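Cortical-lytic enzyme (Clostridium perfringens, PDB 5JIP) probably hydrolyses peptidoglycan as a family 25 muramidase, taking part in the breakdown of the spore cortex during germination. Local coordinates at residues A[110-115]-A[129-134]; A[144-149]-A[171-176]; A[243-248]-A[284-289]. One frame throughout, in Å; residues are numbered along the deposited sequence.

Interaction 1. Residues A[110-115]-A[129-134]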
loop_
_atom_site.group_PDB
_atom_site.type_symbol
_atom_site.label_atom_id
_atom_site.label_comp_id
_atom_site.label_asym_id
_atom_site.label_seq_id
_atom_site.Cartn_x
_atom_site.Cartn_y
_atom_site.Cartn_z
ATOM N N PRO A 110 18.591 -5.804 1.814
ATOM C CA PRO A 110 19.538 -6.844 2.209
ATOM C C PRO A 110 19.130 -8.170 1.586
ATOM O O PRO A 110 17.945 -8.432 1.384
ATOM C CB PRO A 110 19.427 -6.868 3.740
ATOM C CG PRO A 110 18.804 -5.553 4.100
ATOM C CD PRO A 110 17.887 -5.230 2.970
ATOM N N VAL A 111 20.121 -8.994 1.236
ATOM C CA VAL A 111 19.877 -10.208 0.469
ATOM C C VAL A 111 20.453 -11.424 1.199
ATOM O O VAL A 111 21.593 -11.390 1.689
ATOM C CB VAL A 111 20.474 -10.088 -0.946
ATOM C CG1 VAL A 111 20.606 -11.430 -1.642
ATOM C CG2 VAL A 111 19.631 -9.161 -1.790
ATOM N N LEU A 112 19.654 -12.500 1.249
ATOM C CA LEU A 112 20.116 -13.842 1.588
ATOM C C LEU A 112 20.387 -14.620 0.304
ATOM O O LEU A 112 19.488 -14.826 -0.513
ATOM C CB LEU A 112 19.088 -14.568 2.455
ATOM C CG LEU A 112 19.441 -15.986 2.899
ATOM C CD1 LEU A 112 20.552 -15.941 3.919
ATOM C CD2 LEU A 112 18.194 -16.622 3.491
ATOM N N ASP A 113 21.635 -15.029 0.138
ATOM C CA ASP A 113 22.137 -15.707 -1.056
ATOM C C ASP A 113 22.215 -17.195 -0.742
ATOM O O ASP A 113 23.061 -17.619 0.051
ATOM C CB ASP A 113 23.495 -15.092 -1.413
ATOM C CG ASP A 113 24.307 -15.895 -2.441
ATOM O OD1 ASP A 113 23.816 -16.894 -3.013
ATOM O OD2 ASP A 113 25.462 -15.464 -2.688
ATOM N N VAL A 114 21.319 -17.982 -1.347
ATOM C CA VAL A 114 21.186 -19.408 -1.063
ATOM C C VAL A 114 21.546 -20.170 -2.330
ATOM O O VAL A 114 20.850 -20.078 -3.353
ATOM C CB VAL A 114 19.777 -19.779 -0.578
ATOM C CG1 VAL A 114 19.687 -21.282 -0.287
ATOM C CG2 VAL A 114 19.420 -18.977 0.640
ATOM N N GLU A 115 22.635 -20.908 -2.260
ATOM C CA GLU A 115 23.151 -21.672 -3.386
ATOM C C GLU A 115 23.603 -23.055 -2.954
ATOM O O GLU A 115 24.163 -23.784 -3.773
ATOM C CB GLU A 115 24.344 -20.944 -4.048
ATOM C CG GLU A 115 23.996 -19.656 -4.722
ATOM C CD GLU A 115 25.244 -18.892 -5.133
ATOM O OE1 GLU A 115 26.114 -19.498 -5.810
ATOM O OE2 GLU A 115 25.354 -17.706 -4.760
ATOM N N ASN A 129 12.359 -24.140 5.612
ATOM C CA ASN A 129 12.264 -23.752 7.012
ATOM C C ASN A 129 13.487 -22.948 7.463
ATOM O O ASN A 129 13.362 -22.002 8.250
ATOM C CB ASN A 129 12.103 -24.985 7.895
ATOM C CG ASN A 129 10.692 -25.518 7.896
ATOM O OD1 ASN A 129 9.784 -24.935 7.285
ATOM N ND2 ASN A 129 10.495 -26.622 8.592
ATOM N N TRP A 130 14.678 -23.331 7.004
ATOM C CA TRP A 130 15.885 -22.603 7.392
ATOM C C TRP A 130 15.875 -21.181 6.838
ATOM O O TRP A 130 16.127 -20.220 7.564
ATOM C CB TRP A 130 17.124 -23.367 6.924
ATOM C CG TRP A 130 18.379 -22.809 7.463
ATOM C CD1 TRP A 130 19.071 -23.234 8.571
ATOM C CD2 TRP A 130 19.114 -21.697 6.938
ATOM N NE1 TRP A 130 20.178 -22.448 8.762
ATOM C CE2 TRP A 130 20.228 -21.499 7.772
ATOM C CE3 TRP A 130 18.932 -20.842 5.838
ATOM C CZ2 TRP A 130 21.180 -20.488 7.527
ATOM C CZ3 TRP A 130 19.860 -19.848 5.610
ATOM C CH2 TRP A 130 20.977 -19.683 6.449
ATOM N N ILE A 131 15.547 -21.029 5.552
ATOM C CA ILE A 131 15.444 -19.701 4.954
ATOM C C ILE A 131 14.395 -18.867 5.677
ATOM O O ILE A 131 14.618 -17.701 6.011
ATOM C CB ILE A 131 15.114 -19.832 3.463
ATOM C CG1 ILE A 131 16.243 -20.564 2.761
ATOM C CG2 ILE A 131 14.797 -18.449 2.858
ATOM C CD1 ILE A 131 15.897 -20.922 1.338
ATOM N N ASP A 132 13.227 -19.461 5.911
ATOM C CA ASP A 132 12.113 -18.769 6.542
ATOM C C ASP A 132 12.482 -18.302 7.947
ATOM O O ASP A 132 12.073 -17.222 8.382
ATOM C CB ASP A 132 10.924 -19.736 6.562
ATOM C CG ASP A 132 9.580 -19.042 6.664
ATOM O OD1 ASP A 132 9.466 -17.842 6.338
ATOM O OD2 ASP A 132 8.626 -19.731 7.070
ATOM N N ARG A 133 13.253 -19.110 8.683
ATOM C CA ARG A 133 13.677 -18.701 10.010
ATOM C C ARG A 133 14.652 -17.541 9.931
ATOM O O ARG A 133 14.583 -16.601 10.735
ATOM C CB ARG A 133 14.322 -19.891 10.739
ATOM C CG ARG A 133 15.001 -19.522 12.062
ATOM C CD ARG A 133 14.011 -19.019 13.115
ATOM N NE ARG A 133 12.980 -20.020 13.385
ATOM C CZ ARG A 133 13.062 -20.957 14.329
ATOM N NH1 ARG A 133 12.064 -21.823 14.491
ATOM N NH2 ARG A 133 14.130 -21.036 15.118
ATOM N N PHE A 134 15.584 -17.615 8.985
ATOM C CA PHE A 134 16.511 -16.508 8.749
ATOM C C PHE A 134 15.732 -15.237 8.432
ATOM O O PHE A 134 15.944 -14.189 9.051
ATOM C CB PHE A 134 17.460 -16.873 7.611
ATOM C CG PHE A 134 18.583 -15.865 7.392
ATOM C CD1 PHE A 134 18.337 -14.622 6.819
ATOM C CD2 PHE A 134 19.880 -16.176 7.754
ATOM C CE1 PHE A 134 19.376 -13.692 6.621
ATOM C CE2 PHE A 134 20.935 -15.252 7.543
ATOM C CZ PHE A 134 20.671 -14.016 6.982
#

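Interaction 2. Residues A[144-149]-A[171-176]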
loop_
_atom_site.group_PDB
_atom_site.type_symbol
_atom_site.label_atom_id
_atom_site.label_comp_id
_atom_site.label_asym_id
_atom_site.label_seq_id
_atom_site.Cartn_x
_atom_site.Cartn_y
_atom_site.Cartn_z
ATOM N N ARG A 144 13.555 -4.261 8.199
ATOM C CA ARG A 144 13.851 -4.218 6.773
ATOM C C ARG A 144 13.446 -5.523 6.109
ATOM O O ARG A 144 13.770 -6.605 6.602
ATOM C CB ARG A 144 15.350 -3.985 6.503
ATOM C CG ARG A 144 15.880 -2.619 6.864
ATOM C CD ARG A 144 15.375 -1.561 5.931
ATOM N NE ARG A 144 15.774 -1.798 4.533
ATOM C CZ ARG A 144 16.907 -1.385 3.965
ATOM N NH1 ARG A 144 17.822 -0.690 4.638
ATOM N NH2 ARG A 144 17.125 -1.652 2.686
ATOM N N ARG A 145 12.802 -5.409 4.957
ATOM C CA ARG A 145 12.554 -6.560 4.105
ATOM C C ARG A 145 13.838 -7.216 3.604
ATOM O O ARG A 145 14.787 -6.548 3.184
ATOM C CB ARG A 145 11.736 -6.169 2.887
ATOM C CG ARG A 145 10.354 -5.619 3.132
ATOM C CD ARG A 145 9.437 -6.583 3.877
ATOM N NE ARG A 145 9.458 -7.963 3.425
ATOM C CZ ARG A 145 8.733 -8.467 2.425
ATOM N NH1 ARG A 145 7.965 -7.685 1.693
ATOM N NH2 ARG A 145 8.796 -9.768 2.141
ATOM N N LEU A 146 13.832 -8.542 3.617
ATOM C CA LEU A 146 14.919 -9.373 3.128
ATOM C C LEU A 146 14.578 -9.935 1.750
ATOM O O LEU A 146 13.532 -10.565 1.574
ATOM C CB LEU A 146 15.170 -10.519 4.114
ATOM C CG LEU A 146 16.301 -11.485 3.772
ATOM C CD1 LEU A 146 17.647 -10.767 3.863
ATOM C CD2 LEU A 146 16.269 -12.691 4.688
ATOM N N MET A 147 15.459 -9.714 0.779
ATOM C CA MET A 147 15.328 -10.317 -0.552
ATOM C C MET A 147 16.093 -11.636 -0.604
ATOM O O MET A 147 17.144 -11.772 0.023
ATOM C CB MET A 147 15.832 -9.358 -1.644
ATOM C CG MET A 147 15.850 -9.960 -3.054
ATOM S SD MET A 147 15.625 -8.757 -4.381
ATOM C CE MET A 147 17.167 -7.875 -4.301
ATOM N N LEU A 148 15.517 -12.619 -1.308
ATOM C CA LEU A 148 16.139 -13.926 -1.527
ATOM C C LEU A 148 16.787 -13.980 -2.903
ATOM O O LEU A 148 16.151 -13.668 -3.918
ATOM C CB LEU A 148 15.117 -15.060 -1.403
ATOM C CG LEU A 148 15.704 -16.472 -1.632
ATOM C CD1 LEU A 148 16.600 -16.801 -0.501
ATOM C CD2 LEU A 148 14.572 -17.489 -1.774
ATOM N N TYR A 149 18.073 -14.333 -2.930
ATOM C CA TYR A 149 18.758 -14.673 -4.160
ATOM C C TYR A 149 18.922 -16.185 -4.258
ATOM O O TYR A 149 19.401 -16.827 -3.312
ATOM C CB TYR A 149 20.140 -14.024 -4.255
ATOM C CG TYR A 149 20.964 -14.593 -5.399
ATOM C CD1 TYR A 149 21.639 -15.807 -5.267
ATOM C CD2 TYR A 149 21.101 -13.904 -6.597
ATOM C CE1 TYR A 149 22.373 -16.342 -6.298
ATOM C CE2 TYR A 149 21.884 -14.439 -7.647
ATOM C CZ TYR A 149 22.512 -15.661 -7.476
ATOM O OH TYR A 149 23.278 -16.221 -8.469
ATOM N N SER A 171 7.222 -17.274 -1.040
ATOM C CA SER A 171 6.779 -16.563 -2.240
ATOM C C SER A 171 6.432 -15.109 -1.961
ATOM O O SER A 171 6.164 -14.353 -2.910
ATOM C CB SER A 171 5.570 -17.286 -2.864
ATOM O OG SER A 171 4.421 -17.277 -2.014
ATOM N N ASP A 172 6.400 -14.708 -0.699
ATOM C CA ASP A 172 6.194 -13.315 -0.368
ATOM C C ASP A 172 7.524 -12.582 -0.218
ATOM O O ASP A 172 7.527 -11.362 -0.111
ATOM C CB ASP A 172 5.350 -13.164 0.911
ATOM C CG ASP A 172 6.064 -13.629 2.164
ATOM O OD1 ASP A 172 6.755 -14.678 2.121
ATOM O OD2 ASP A 172 5.902 -12.935 3.196
ATOM N N MET A 173 8.649 -13.284 -0.281
ATOM C CA MET A 173 9.933 -12.592 -0.300
ATOM C C MET A 173 10.169 -11.939 -1.660
ATOM O O MET A 173 9.805 -12.498 -2.687
ATOM C CB MET A 173 11.078 -13.567 0.003
ATOM C CG MET A 173 10.943 -14.235 1.344
ATOM S SD MET A 173 12.390 -15.244 1.705
ATOM C CE MET A 173 13.642 -13.966 2.001
ATOM N N PRO A 174 10.802 -10.771 -1.713
ATOM C CA PRO A 174 11.321 -10.319 -3.008
ATOM C C PRO A 174 12.293 -11.357 -3.526
ATOM O O PRO A 174 13.087 -11.906 -2.760
ATOM C CB PRO A 174 12.012 -8.982 -2.693
ATOM C CG PRO A 174 11.420 -8.542 -1.406
ATOM C CD PRO A 174 11.106 -9.829 -0.634
ATOM N N LEU A 175 12.215 -11.617 -4.836
ATOM C CA LEU A 175 13.041 -12.623 -5.497
ATOM C C LEU A 175 14.070 -11.990 -6.426
ATOM O O LEU A 175 13.727 -11.253 -7.362
ATOM C CB LEU A 175 12.184 -13.606 -6.297
ATOM C CG LEU A 175 12.943 -14.655 -7.096
ATOM C CD1 LEU A 175 13.680 -15.586 -6.176
ATOM C CD2 LEU A 175 11.985 -15.395 -7.979
ATOM N N TRP A 176 15.320 -12.345 -6.192
ATOM C CA TRP A 176 16.430 -12.084 -7.106
ATOM C C TRP A 176 16.814 -13.433 -7.718
ATOM O O TRP A 176 17.415 -14.288 -7.055
ATOM C CB TRP A 176 17.553 -11.427 -6.327
ATOM C CG TRP A 176 18.810 -11.102 -7.068
ATOM C CD1 TRP A 176 19.081 -11.235 -8.407
ATOM C CD2 TRP A 176 19.980 -10.574 -6.470
ATOM N NE1 TRP A 176 20.359 -10.805 -8.670
ATOM C CE2 TRP A 176 20.941 -10.409 -7.494
ATOM C CE3 TRP A 176 20.319 -10.243 -5.158
ATOM C CZ2 TRP A 176 22.225 -9.928 -7.240
ATOM C CZ3 TRP A 176 21.597 -9.748 -4.906
ATOM C CH2 TRP A 176 22.531 -9.602 -5.939
HETATM O O HOH W 1 5.898 -9.126 0.590
#

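Interaction 3. Residues A[243-248]-A[284-289]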
loop_
_atom_site.group_PDB
_atom_site.type_symbol
_atom_site.label_atom_id
_atom_site.label_comp_id
_atom_site.label_asym_id
_atom_site.label_seq_id
_atom_site.Cartn_x
_atom_site.Cartn_y
_atom_site.Cartn_z
ATOM N N SER A 243 -5.871 23.700 16.423
ATOM C CA SER A 243 -7.014 24.603 16.415
ATOM C C SER A 243 -8.194 23.824 16.960
ATOM O O SER A 243 -8.423 22.674 16.563
ATOM C CB SER A 243 -7.314 25.130 15.009
ATOM O OG SER A 243 -8.372 26.073 15.016
ATOM N N GLY A 244 -8.944 24.441 17.864
ATOM C CA GLY A 244 -10.007 23.674 18.490
ATOM C C GLY A 244 -9.394 22.474 19.171
ATOM O O GLY A 244 -8.309 22.550 19.762
ATOM N N ASN A 245 -10.074 21.336 19.075
ATOM C CA ASN A 245 -9.570 20.137 19.726
ATOM C C ASN A 245 -8.832 19.233 18.748
ATOM O O ASN A 245 -8.717 18.029 18.988
ATOM C CB ASN A 245 -10.703 19.374 20.414
ATOM C CG ASN A 245 -10.216 18.618 21.638
ATOM O OD1 ASN A 245 -9.442 19.151 22.441
ATOM N ND2 ASN A 245 -10.638 17.366 21.772
ATOM N N LYS A 246 -8.305 19.797 17.663
ATOM C CA LYS A 246 -7.756 19.001 16.573
ATOM C C LYS A 246 -6.325 19.430 16.268
ATOM O O LYS A 246 -5.959 20.594 16.440
ATOM C CB LYS A 246 -8.641 19.133 15.341
ATOM C CG LYS A 246 -10.059 18.523 15.562
ATOM C CD LYS A 246 -11.083 19.040 14.544
ATOM C CE LYS A 246 -12.457 18.310 14.625
ATOM N NZ LYS A 246 -12.654 17.601 15.904
ATOM N N ILE A 247 -5.513 18.464 15.835
ATOM C CA ILE A 247 -4.200 18.729 15.265
ATOM C C ILE A 247 -4.300 18.577 13.757
ATOM O O ILE A 247 -4.701 17.521 13.254
ATOM C CB ILE A 247 -3.129 17.795 15.843
ATOM C CG1 ILE A 247 -3.162 17.841 17.373
ATOM C CG2 ILE A 247 -1.749 18.237 15.359
ATOM C CD1 ILE A 247 -2.327 16.790 18.045
ATOM N N PHE A 248 -3.949 19.636 13.033
ATOM C CA PHE A 248 -3.984 19.649 11.575
ATOM C C PHE A 248 -2.554 19.455 11.081
ATOM O O PHE A 248 -1.697 20.311 11.309
ATOM C CB PHE A 248 -4.578 20.963 11.064
ATOM C CG PHE A 248 -6.032 21.125 11.402
ATOM C CD1 PHE A 248 -6.419 21.529 12.671
ATOM C CD2 PHE A 248 -7.008 20.859 10.452
ATOM C CE1 PHE A 248 -7.768 21.671 12.988
ATOM C CE2 PHE A 248 -8.352 20.988 10.759
ATOM C CZ PHE A 248 -8.739 21.397 12.026
ATOM N N ASP A 284 -7.858 14.009 16.106
ATOM C CA ASP A 284 -8.635 14.367 17.285
ATOM C C ASP A 284 -7.758 14.256 18.530
ATOM O O ASP A 284 -7.282 13.163 18.868
ATOM C CB ASP A 284 -9.862 13.452 17.370
ATOM C CG ASP A 284 -10.861 13.896 18.415
ATOM O OD1 ASP A 284 -10.436 14.404 19.470
ATOM O OD2 ASP A 284 -12.075 13.728 18.181
ATOM N N LYS A 285 -7.562 15.391 19.225
ATOM C CA LYS A 285 -6.642 15.448 20.364
ATOM C C LYS A 285 -7.087 14.579 21.527
ATOM O O LYS A 285 -6.242 14.127 22.316
ATOM C CB LYS A 285 -6.508 16.882 20.863
ATOM C CG LYS A 285 -5.606 17.750 20.041
ATOM C CD LYS A 285 -5.735 19.208 20.471
ATOM C CE LYS A 285 -5.071 19.441 21.812
ATOM N NZ LYS A 285 -5.075 20.882 22.189
ATOM N N SER A 286 -8.396 14.367 21.669
ATOM C CA SER A 286 -8.926 13.638 22.815
ATOM C C SER A 286 -8.479 12.189 22.835
ATOM O O SER A 286 -8.559 11.543 23.881
ATOM C CB SER A 286 -10.446 13.693 22.800
ATOM O OG SER A 286 -10.944 12.973 21.701
ATOM N N ARG A 287 -8.014 11.657 21.711
ATOM C CA ARG A 287 -7.554 10.278 21.689
ATOM C C ARG A 287 -6.192 10.101 22.324
ATOM O O ARG A 287 -5.738 8.959 22.441
ATOM C CB ARG A 287 -7.505 9.747 20.252
ATOM C CG ARG A 287 -8.886 9.603 19.636
ATOM C CD ARG A 287 -8.836 8.945 18.278
ATOM N NE ARG A 287 -10.149 8.959 17.643
ATOM C CZ ARG A 287 -10.380 8.639 16.369
ATOM N NH1 ARG A 287 -9.378 8.266 15.571
ATOM N NH2 ARG A 287 -11.622 8.697 15.893
ATOM N N PHE A 288 -5.539 11.186 22.745
ATOM C CA PHE A 288 -4.185 11.128 23.273
ATOM C C PHE A 288 -4.094 11.883 24.592
ATOM O O PHE A 288 -4.807 12.870 24.808
ATOM C CB PHE A 288 -3.190 11.718 22.271
ATOM C CG PHE A 288 -3.276 11.083 20.925
ATOM C CD1 PHE A 288 -2.524 9.970 20.632
ATOM C CD2 PHE A 288 -4.149 11.574 19.976
ATOM C CE1 PHE A 288 -2.630 9.370 19.409
ATOM C CE2 PHE A 288 -4.260 10.985 18.760
ATOM C CZ PHE A 288 -3.503 9.876 18.469
ATOM N N TYR A 289 -3.210 11.403 25.472
ATOM C CA TYR A 289 -2.908 12.089 26.731
ATOM C C TYR A 289 -1.998 13.268 26.417
ATOM O O TYR A 289 -0.786 13.108 26.274
ATOM C CB TYR A 289 -2.227 11.159 27.732
ATOM C CG TYR A 289 -3.016 9.938 28.136
ATOM C CD1 TYR A 289 -4.271 10.052 28.725
ATOM C CD2 TYR A 289 -2.494 8.654 27.955
ATOM C CE1 TYR A 289 -4.998 8.922 29.097
ATOM C CE2 TYR A 289 -3.210 7.517 28.318
ATOM C CZ TYR A 289 -4.455 7.662 28.899
ATOM O OH TYR A 289 -5.158 6.547 29.267
#

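Interaction 1. Residues A[110-115]-A[129-134]
Strand 111-113 and helix 124-142 open a beta-alpha-beta unit of the barrel domain, and 110-115 packs on 129-134 through apolar side chains alone. The strand and helix run roughly antiparallel (156°), their axes 10.7 Å apart. L112 is the central residue of the contact. With CG anti to the backbone N, it reaches tip to tip toward F134, and its CD1 stands 3.5 Å from the centroid of the F134 ring, only 8° off the ring normal, a CH-pi contact over the middle of the face. The other branch, CD2, turns to the helix and lies 3.9 Å from I131 CG2. The forked leucine end thus meets F134 with CD1 and packs CD2 among I131, W130 and the F134 ring. Two residues along the strand, V114 crosses I131 obliquely, V114 CG2 lying 4.1 Å from I131 CD1. As in family 25 barrels of the TIM-barrel clan, the strand turns its other side to the barrel interior: D113 and E115 hydrogen-bond there to a bound MES molecule, while L112 and V114 face the helix layer. W130 CZ3 lies 4.2 Å from L112 CD2, and W130 NE1 is hydrogen-bonded to S84 OG.

Interaction 2. Residues A[144-149]-A[171-176]
Two nearly straight backbone hydrogen bonds register segment 144-149 against 171-176: L148 N donates to P174 O (2.9 Å, 167°), and L148 O accepts from W176 N (2.8 Å). Both donors lie almost along the C=O axis of the acceptor. L148 thus bonds through N and O to P174 and W176, the residues flanking its bridge partner L175, as in parallel strands, here 147-151 and 175-178, which flank helix 152-157 in a beta-alpha-beta unit of the barrel.

Before the strands begin, R145 takes over the polar pairing. Its chain, bent at chi2 and chi3, brings NH2 to D172 O (3.0 Å). The carbonyl oxygen lies in the guanidinium plane, although the nitrogen stands above the carbonyl plane. A water accepts from R145 NH1 and donates to the same D172 O. The rest of the arginine is held by E139, which salt-bridges NE, and by T306 O, which accepts from NH1; the side chain lies about 6 Å from that of the magnesium ligand D304. P174, whose puckered ring is apolar, sets CD over one face of the flat guanidinium.

Further in, M173 extends its flexible thioether between the strand and helix 124-142, so that CE meets L146 CD2 at 4.0 Å and L148 CB at 3.9 Å. On the other side of the sheet, M147 SD rests 3.8 Å from W176 CB. The polar tips of both aromatic residues are fixed, Y149 OH by Q203 and W176 NE1 by N220. Y149 and W176 form an edge-to-face pair, planes at 84°, in which Y149 CD2 comes in over the indole face and reaches W176 CD2 at 3.5 Å.

Interaction 3. Residues A[243-248]-A[284-289]
D284 OD1 is gripped by two donors, both from S286. The hydroxyl OG donates at 2.7 Å to D284 OD1, meeting it from above the carboxylate plane. The backbone S286 N donates to the same D284 OD1 at 3.0 Å, along the anti lone pair. The second bond makes an Asx turn, which steers the chain from the end of strand 280-284 into the short 3-10 segment 285-287. Aspartate suits the place because its short side chain can reach forward to the N-H and hydroxyl of the residue two places on. S286 OG takes the crowded position between the backbone N and the carbonyl carbon (chi1 67°), which turns the hydroxyl to D284.

One bond links the segments: K285 N donates to N245 O at 2.9 Å, nearly along the C=O axis. Beyond it the K285 methylenes pack. K285 CG meets I247 CG1 at 3.6 Å, the side chains crossing at about a right angle, and K285 CB lies 4.0 Å from N245 OD1. Lysine can thus cover the buried I247 with hydrocarbon.

G244 and N245 are the corners of a type II' turn, S243 to K246, where glycine tolerates the positive phi. The turn joins strands 239-243 and 246-250; 280-284 completes the sheet, K246 and D284 forming an antiparallel non-hydrogen-bonded pair, CA atoms 4.8 Å apart. Three antiparallel strands opposed to four fit a fibronectin type III-like sandwich.

From the N terminus the three contacts follow in series, none nesting or crossing. Interaction 1 closes a loop of 13 residues, laying helix 124-142 back on the strand before it. The chain then leaves that helix for strand 147-151, and interaction 2 closes a 21-residue excursion that returns as strand 175-178. The two are neighbours, their centres about 9 Å apart, and their strands share the barrel sheet: L112 O and P110 O probably hydrogen-bond to Y149 N and M147 N. Interaction 3 closes 35 residues in a separate sheet of the C-terminal sandwich, joining the start of strand 246-250 to the end of 280-284; its nearest atoms are about 24 Å from interaction 2.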